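Local structure of DNA gyrase, B subunit, truncated (Myxococcus xanthus, 3CWV) at residues V81-F87 with W98-V104; A107-Q113 with M126-P132. The protein probably takes part, as a truncated gyrase B subunit, in the ATP-dependent breakage, passage and rejoining of double-stranded DNA. Residues are numbered along the deposited sequence.

Contact 1: residues V81-F87 with W98-V104; sequences VATGAGF and WDSMLVV
Helix 75-82 ends within 81-87 in a Schellman motif: Ala-85 N hydrogen-bonds to Arg-80 O and Gly-84 N to Val-81 O (3.0 Å), Gly-84, at phi 112°, being the C' residue. A type II turn from Gly-84 to Phe-87 follows. Segment 98-104 comes nearest at Gly-86 CA to Asp-99 CA (4.9 Å) and Ala-82 CA to Val-103 CA (5.6 Å). Trp-98 (chi1 t, chi2 -87°) sets one face of its indole against Gly-86, whose CA sits 3.7 Å from the five-membered-ring centroid in a CH-pi contact; a side chain here would collide with the ring. Val-81 CG2 and Ala-85 CB reach Trp-98 CE3 and CZ3 at 3.7 and 3.9 Å, and Trp-98 NE1 hydrogen-bonds to Pro-91 O. Asp-99 (53/42, left-handed) places its CA 3.2 Å from Gly-86 O. Ser-100 forms an ST turn, its OG accepting from Leu-102 N (2.9 Å) and hydrogen-bonding to Gly-97 O. Met-101 (m,m,m), the N-cap, brings SD to the edge of the Phe-87 ring (chi1 t), a Met-aromatic contact 5.1 Å from the centroid. Leu-102 CD2 meets Val-81 CG1 at 3.6 Å. Val-103 (chi1 p) sets CG1 over a face of the Phe-87 ring, 3.7 Å from its centroid; Val-104 CG2 touches Phe-87 CZ at 3.9 Å. The glycine-rich loop between the segments, leading into helix 102-107, probably corresponds to the ATP-lid region of the GHKL ATPase fold, as in GyrB relatives.

Contact 2: residues A107-Q113 with M126-P132; sequences ALSSRYQ and MGEHGHP
Two antiparallel strands pair here, 111-113 with 126-128, their short axes 4.5 Å apart at closest and 171° between directions. Tyr-112 and Gly-127 form the hydrogen-bonded pair: Tyr-112 N to Gly-127 O is 3.1 Å and Gly-127 N to Tyr-112 O 2.8 Å. Arg-111 with Glu-128 and Gln-113 with Met-126 are non-hydrogen-bonded pairs. His-129 N donates to Ser-110 O (2.8 Å), at the corner where 107-113 turns. A type I' turn follows from Glu-128 to His-131, with His-129 at 55/32 and Gly-130 at 98/-8; Glu-128 N to His-131 O (3.0 Å) and His-131 N to Glu-128 O (3.1 Å) close it. Strands 109-118, 121-128 and 131-139 meander antiparallel at one end of the eight-stranded sheet. On the face away from Arg-111, Gln-113 and Met-126, Tyr-112 (chi1 p) swings its ring across Gly-127, whose CA stands 3.5 Å from the centroid and 7° off the normal, a CH-pi contact that leaves no space for a CB. Tyr-112 OH touches Pro-132 CD at 3.5 Å and donates to a water (2.6 Å) that in turn donates to Gly-130 O (2.6 Å). A second water links Ser-109 OG and Gly-130 N, each at 2.9 Å; Ser-109 OG also hydrogen-bonds to Leu-106 O. Gly-130 CA is 3.4 Å from Ala-107 O. On the Arg-111 face Gln-113 OE1 meets Met-126 CE at 3.6 Å, while Gln-113 NE2 hydrogen-bonds to Asp-115.

Coming from the N terminus, helix 75-82 leads into contact 1, which closes a loop of ten residues with neither helix nor strand and delivers the chain into helix 102-107. Contact 2 opens at the end of that helix, just before strand 109-118; the hairpin with strand 121-128 closes it, and it runs on into strand 131-139. The two contacts are therefore in series, neither nested nor crossed, with centres about 13 Å apart. They nonetheless meet in space: Thr-83 CG2 packs on Pro-132 CG at 3.4 Å, and Ala-82 CB lies 3.9 Å from Tyr-112 OH. The C-terminal end of helix 75-82 and the residue after it thus pack on strand 131-139, at the sheet's edge, and on Tyr-112 of strand 109-118, while helix 11-17 touches both contacts.

Contact 1: residues V81-F87 with W98-V104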
loop_
_atom_site.group_PDB
_atom_site.type_symbol
_atom_site.label_atom_id
_atom_site.label_comp_id
_atom_site.label_asym_id
_atom_site.label_seq_id
_atom_site.Cartn_x
_atom_site.Cartn_y
_atom_site.Cartn_z
ATOM N N VAL A 81 19.222 4.350 -8.784
ATOM C CA VAL A 81 18.536 4.099 -7.520
ATOM C C VAL A 81 19.211 2.981 -6.732
ATOM O O VAL A 81 19.233 3.029 -5.509
ATOM C CB VAL A 81 17.027 3.843 -7.703
ATOM C CG1 VAL A 81 16.401 3.384 -6.411
ATOM C CG2 VAL A 81 16.322 5.130 -8.216
ATOM N N ALA A 82 19.809 2.012 -7.426
ATOM C CA ALA A 82 20.508 0.923 -6.755
ATOM C C ALA A 82 21.682 1.381 -5.876
ATOM O O ALA A 82 22.031 0.693 -4.932
ATOM C CB ALA A 82 20.981 -0.133 -7.774
ATOM N N THR A 83 22.320 2.509 -6.195
ATOM C CA THR A 83 23.355 3.031 -5.273
ATOM C C THR A 83 22.910 4.191 -4.372
ATOM O O THR A 83 23.736 4.849 -3.733
ATOM C CB THR A 83 24.631 3.407 -5.968
ATOM O OG1 THR A 83 24.352 4.369 -6.986
ATOM C CG2 THR A 83 25.266 2.177 -6.592
ATOM N N GLY A 84 21.615 4.438 -4.313
ATOM C CA GLY A 84 21.127 5.434 -3.385
ATOM C C GLY A 84 20.560 6.700 -3.955
ATOM O O GLY A 84 20.096 7.568 -3.211
ATOM N N ALA A 85 20.549 6.842 -5.282
ATOM C CA ALA A 85 19.952 8.059 -5.838
ATOM C C ALA A 85 18.490 8.248 -5.407
ATOM O O ALA A 85 17.670 7.324 -5.501
ATOM C CB ALA A 85 20.075 8.065 -7.410
ATOM N N GLY A 86 18.148 9.452 -4.933
ATOM C CA GLY A 86 16.782 9.772 -4.568
ATOM C C GLY A 86 16.371 9.340 -3.162
ATOM O O GLY A 86 15.289 9.675 -2.688
ATOM N N PHE A 87 17.227 8.567 -2.533
ATOM C CA PHE A 87 16.956 8.016 -1.197
ATOM C C PHE A 87 16.778 9.143 -0.164
ATOM O O PHE A 87 17.578 10.089 -0.126
ATOM C CB PHE A 87 18.108 7.088 -0.795
ATOM C CG PHE A 87 17.905 6.376 0.531
ATOM C CD1 PHE A 87 16.734 5.662 0.789
ATOM C CD2 PHE A 87 18.896 6.402 1.487
ATOM C CE1 PHE A 87 16.549 4.973 2.018
ATOM C CE2 PHE A 87 18.712 5.742 2.717
ATOM C CZ PHE A 87 17.534 5.026 2.962
ATOM N N TRP A 98 12.321 5.783 -7.015
ATOM C CA TRP A 98 12.884 7.063 -6.588
ATOM C C TRP A 98 12.167 7.533 -5.317
ATOM O O TRP A 98 10.942 7.479 -5.230
ATOM C CB TRP A 98 12.732 8.134 -7.680
ATOM C CG TRP A 98 13.647 9.300 -7.500
ATOM C CD1 TRP A 98 13.414 10.413 -6.749
ATOM C CD2 TRP A 98 14.931 9.485 -8.106
ATOM N NE1 TRP A 98 14.487 11.276 -6.841
ATOM C CE2 TRP A 98 15.435 10.723 -7.653
ATOM C CE3 TRP A 98 15.703 8.725 -8.996
ATOM C CZ2 TRP A 98 16.674 11.238 -8.072
ATOM C CZ3 TRP A 98 16.967 9.230 -9.388
ATOM C CH2 TRP A 98 17.420 10.477 -8.934
ATOM N N ASP A 99 12.928 8.017 -4.357
ATOM C CA ASP A 99 12.415 8.323 -3.021
ATOM C C ASP A 99 11.663 7.144 -2.358
ATOM O O ASP A 99 10.592 7.321 -1.766
ATOM C CB ASP A 99 11.519 9.564 -3.040
ATOM C CG ASP A 99 11.372 10.215 -1.635
ATOM O OD1 ASP A 99 12.284 10.075 -0.809
ATOM O OD2 ASP A 99 10.334 10.860 -1.387
ATOM N N SER A 100 12.203 5.944 -2.501
ATOM C CA SER A 100 11.592 4.766 -1.919
ATOM C C SER A 100 12.640 4.188 -0.991
ATOM O O SER A 100 13.712 4.727 -0.888
ATOM C CB SER A 100 11.227 3.739 -2.994
ATOM O OG SER A 100 12.400 3.085 -3.496
ATOM N N MET A 101 12.320 3.068 -0.343
ATOM C CA MET A 101 13.271 2.342 0.461
ATOM C C MET A 101 13.842 1.169 -0.342
ATOM O O MET A 101 14.416 0.234 0.223
ATOM C CB MET A 101 12.590 1.813 1.745
ATOM C CG MET A 101 11.947 2.923 2.635
ATOM S SD MET A 101 13.241 3.911 3.391
ATOM C CE MET A 101 13.781 2.820 4.709
ATOM N N LEU A 102 13.704 1.194 -1.671
ATOM C CA LEU A 102 14.375 0.170 -2.475
ATOM C C LEU A 102 15.850 -0.106 -2.144
ATOM O O LEU A 102 16.271 -1.277 -2.095
ATOM C CB LEU A 102 14.228 0.475 -4.003
ATOM C CG LEU A 102 14.976 -0.423 -4.984
ATOM C CD1 LEU A 102 14.485 -1.881 -4.900
ATOM C CD2 LEU A 102 14.854 0.165 -6.441
ATOM N N VAL A 103 16.659 0.941 -1.975
ATOM C CA VAL A 103 18.076 0.745 -1.759
ATOM C C VAL A 103 18.334 -0.011 -0.438
ATOM O O VAL A 103 19.339 -0.674 -0.316
ATOM C CB VAL A 103 18.875 2.061 -1.745
ATOM C CG1 VAL A 103 18.571 2.928 -0.507
ATOM C CG2 VAL A 103 20.422 1.766 -1.794
ATOM N N VAL A 104 17.409 0.085 0.511
ATOM C CA VAL A 104 17.570 -0.689 1.771
ATOM C C VAL A 104 17.434 -2.184 1.504
ATOM O O VAL A 104 18.231 -2.966 1.985
ATOM C CB VAL A 104 16.585 -0.224 2.831
ATOM C CG1 VAL A 104 16.764 -1.034 4.171
ATOM C CG2 VAL A 104 16.805 1.243 3.090
#

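Contact 2: residues A107-Q113 with M126-P132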
loop_
_atom_site.group_PDB
_atom_site.type_symbol
_atom_site.label_atom_id
_atom_site.label_comp_id
_atom_site.label_asym_id
_atom_site.label_seq_id
_atom_site.Cartn_x
_atom_site.Cartn_y
_atom_site.Cartn_z
ATOM N N ALA A 107 20.569 -3.077 -0.385
ATOM C CA ALA A 107 21.756 -3.000 0.492
ATOM C C ALA A 107 21.847 -4.196 1.440
ATOM O O ALA A 107 22.945 -4.678 1.742
ATOM C CB ALA A 107 21.755 -1.674 1.358
ATOM N N LEU A 108 20.700 -4.635 1.948
ATOM C CA LEU A 108 20.661 -5.696 2.972
ATOM C C LEU A 108 20.462 -7.106 2.412
ATOM O O LEU A 108 19.982 -8.003 3.118
ATOM C CB LEU A 108 19.588 -5.384 4.033
ATOM C CG LEU A 108 19.830 -4.038 4.760
ATOM C CD1 LEU A 108 18.749 -3.747 5.790
ATOM C CD2 LEU A 108 21.258 -3.927 5.374
ATOM N N SER A 109 20.792 -7.278 1.130
ATOM C CA SER A 109 20.809 -8.589 0.498
ATOM C C SER A 109 22.265 -9.087 0.414
ATOM O O SER A 109 23.185 -8.284 0.403
ATOM C CB SER A 109 20.156 -8.529 -0.908
ATOM O OG SER A 109 20.924 -7.668 -1.766
ATOM N N SER A 110 22.479 -10.411 0.418
ATOM C CA SER A 110 23.819 -10.946 0.126
ATOM C C SER A 110 24.007 -10.982 -1.385
ATOM O O SER A 110 25.118 -10.903 -1.879
ATOM C CB SER A 110 24.006 -12.361 0.688
ATOM O OG SER A 110 22.993 -13.225 0.251
ATOM N N ARG A 111 22.903 -11.102 -2.101
ATOM C CA ARG A 111 22.967 -11.064 -3.567
ATOM C C ARG A 111 21.646 -10.627 -4.119
ATOM O O ARG A 111 20.611 -10.889 -3.519
ATOM C CB ARG A 111 23.298 -12.457 -4.141
ATOM C CG ARG A 111 22.414 -13.589 -3.678
ATOM C CD ARG A 111 23.128 -14.933 -3.979
ATOM N NE ARG A 111 22.382 -16.113 -3.541
ATOM C CZ ARG A 111 22.300 -16.543 -2.282
ATOM N NH1 ARG A 111 22.864 -15.852 -1.300
ATOM N NH2 ARG A 111 21.622 -17.653 -2.009
ATOM N N TYR A 112 21.687 -10.007 -5.309
ATOM C CA TYR A 112 20.482 -9.700 -6.017
ATOM C C TYR A 112 20.673 -9.739 -7.527
ATOM O O TYR A 112 21.797 -9.790 -8.023
ATOM C CB TYR A 112 19.912 -8.341 -5.599
ATOM C CG TYR A 112 20.686 -7.075 -5.899
ATOM C CD1 TYR A 112 21.248 -6.330 -4.859
ATOM C CD2 TYR A 112 20.799 -6.567 -7.201
ATOM C CE1 TYR A 112 21.901 -5.129 -5.106
ATOM C CE2 TYR A 112 21.447 -5.356 -7.445
ATOM C CZ TYR A 112 21.993 -4.651 -6.383
ATOM O OH TYR A 112 22.621 -3.455 -6.598
ATOM N N GLN A 113 19.553 -9.710 -8.219
ATOM C CA GLN A 113 19.554 -9.615 -9.682
ATOM C C GLN A 113 18.408 -8.737 -10.091
ATOM O O GLN A 113 17.265 -8.975 -9.699
ATOM C CB GLN A 113 19.419 -11.001 -10.302
ATOM C CG GLN A 113 19.281 -10.955 -11.826
ATOM C CD GLN A 113 19.276 -12.352 -12.433
ATOM O OE1 GLN A 113 20.087 -13.194 -12.054
ATOM N NE2 GLN A 113 18.355 -12.604 -13.381
ATOM N N MET A 126 23.664 -7.270 -11.643
ATOM C CA MET A 126 23.869 -8.231 -10.559
ATOM C C MET A 126 24.283 -7.446 -9.331
ATOM O O MET A 126 24.877 -6.377 -9.451
ATOM C CB MET A 126 24.969 -9.265 -10.909
ATOM C CG MET A 126 24.603 -10.200 -12.157
ATOM S SD MET A 126 23.023 -11.026 -12.132
ATOM C CE MET A 126 23.273 -12.108 -10.739
ATOM N N GLY A 127 23.968 -7.982 -8.150
ATOM C CA GLY A 127 24.377 -7.332 -6.910
ATOM C C GLY A 127 25.046 -8.366 -6.001
ATOM O O GLY A 127 24.646 -9.532 -5.989
ATOM N N GLU A 128 26.085 -7.951 -5.268
ATOM C CA GLU A 128 26.665 -8.815 -4.220
ATOM C C GLU A 128 26.903 -7.978 -2.962
ATOM O O GLU A 128 27.451 -6.874 -3.046
ATOM C CB GLU A 128 28.009 -9.400 -4.707
ATOM C CG GLU A 128 27.918 -10.102 -6.079
ATOM C CD GLU A 128 29.254 -10.665 -6.563
ATOM O OE1 GLU A 128 30.309 -10.397 -5.935
ATOM O OE2 GLU A 128 29.251 -11.366 -7.594
ATOM N N HIS A 129 26.481 -8.473 -1.791
ATOM C CA HIS A 129 26.758 -7.770 -0.515
ATOM C C HIS A 129 26.260 -6.332 -0.544
ATOM O O HIS A 129 26.835 -5.429 0.078
ATOM C CB HIS A 129 28.267 -7.811 -0.196
ATOM C CG HIS A 129 28.865 -9.147 -0.472
ATOM N ND1 HIS A 129 28.377 -10.298 0.111
ATOM C CD2 HIS A 129 29.845 -9.537 -1.327
ATOM C CE1 HIS A 129 29.041 -11.339 -0.368
ATOM N NE2 HIS A 129 29.948 -10.901 -1.225
ATOM N N GLY A 130 25.171 -6.142 -1.282
ATOM C CA GLY A 130 24.437 -4.910 -1.263
ATOM C C GLY A 130 24.743 -3.970 -2.388
ATOM O O GLY A 130 24.077 -2.947 -2.505
ATOM N N HIS A 131 25.765 -4.297 -3.191
ATOM C CA HIS A 131 26.322 -3.373 -4.187
ATOM C C HIS A 131 26.136 -3.869 -5.615
ATOM O O HIS A 131 26.405 -5.009 -5.887
ATOM C CB HIS A 131 27.854 -3.233 -4.008
ATOM C CG HIS A 131 28.246 -2.527 -2.754
ATOM N ND1 HIS A 131 28.282 -1.157 -2.664
ATOM C CD2 HIS A 131 28.583 -3.001 -1.532
ATOM C CE1 HIS A 131 28.632 -0.809 -1.435
ATOM N NE2 HIS A 131 28.804 -1.910 -0.725
ATOM N N PRO A 132 25.792 -2.973 -6.539
ATOM C CA PRO A 132 25.717 -3.437 -7.931
ATOM C C PRO A 132 27.107 -3.790 -8.445
ATOM O O PRO A 132 28.096 -3.137 -8.105
ATOM C CB PRO A 132 25.150 -2.229 -8.705
ATOM C CG PRO A 132 25.369 -1.036 -7.832
ATOM C CD PRO A 132 25.530 -1.527 -6.389
HETATM O O HOH W 1 23.575 -7.807 -3.021
HETATM O O HOH W 2 22.727 -1.947 -4.495
#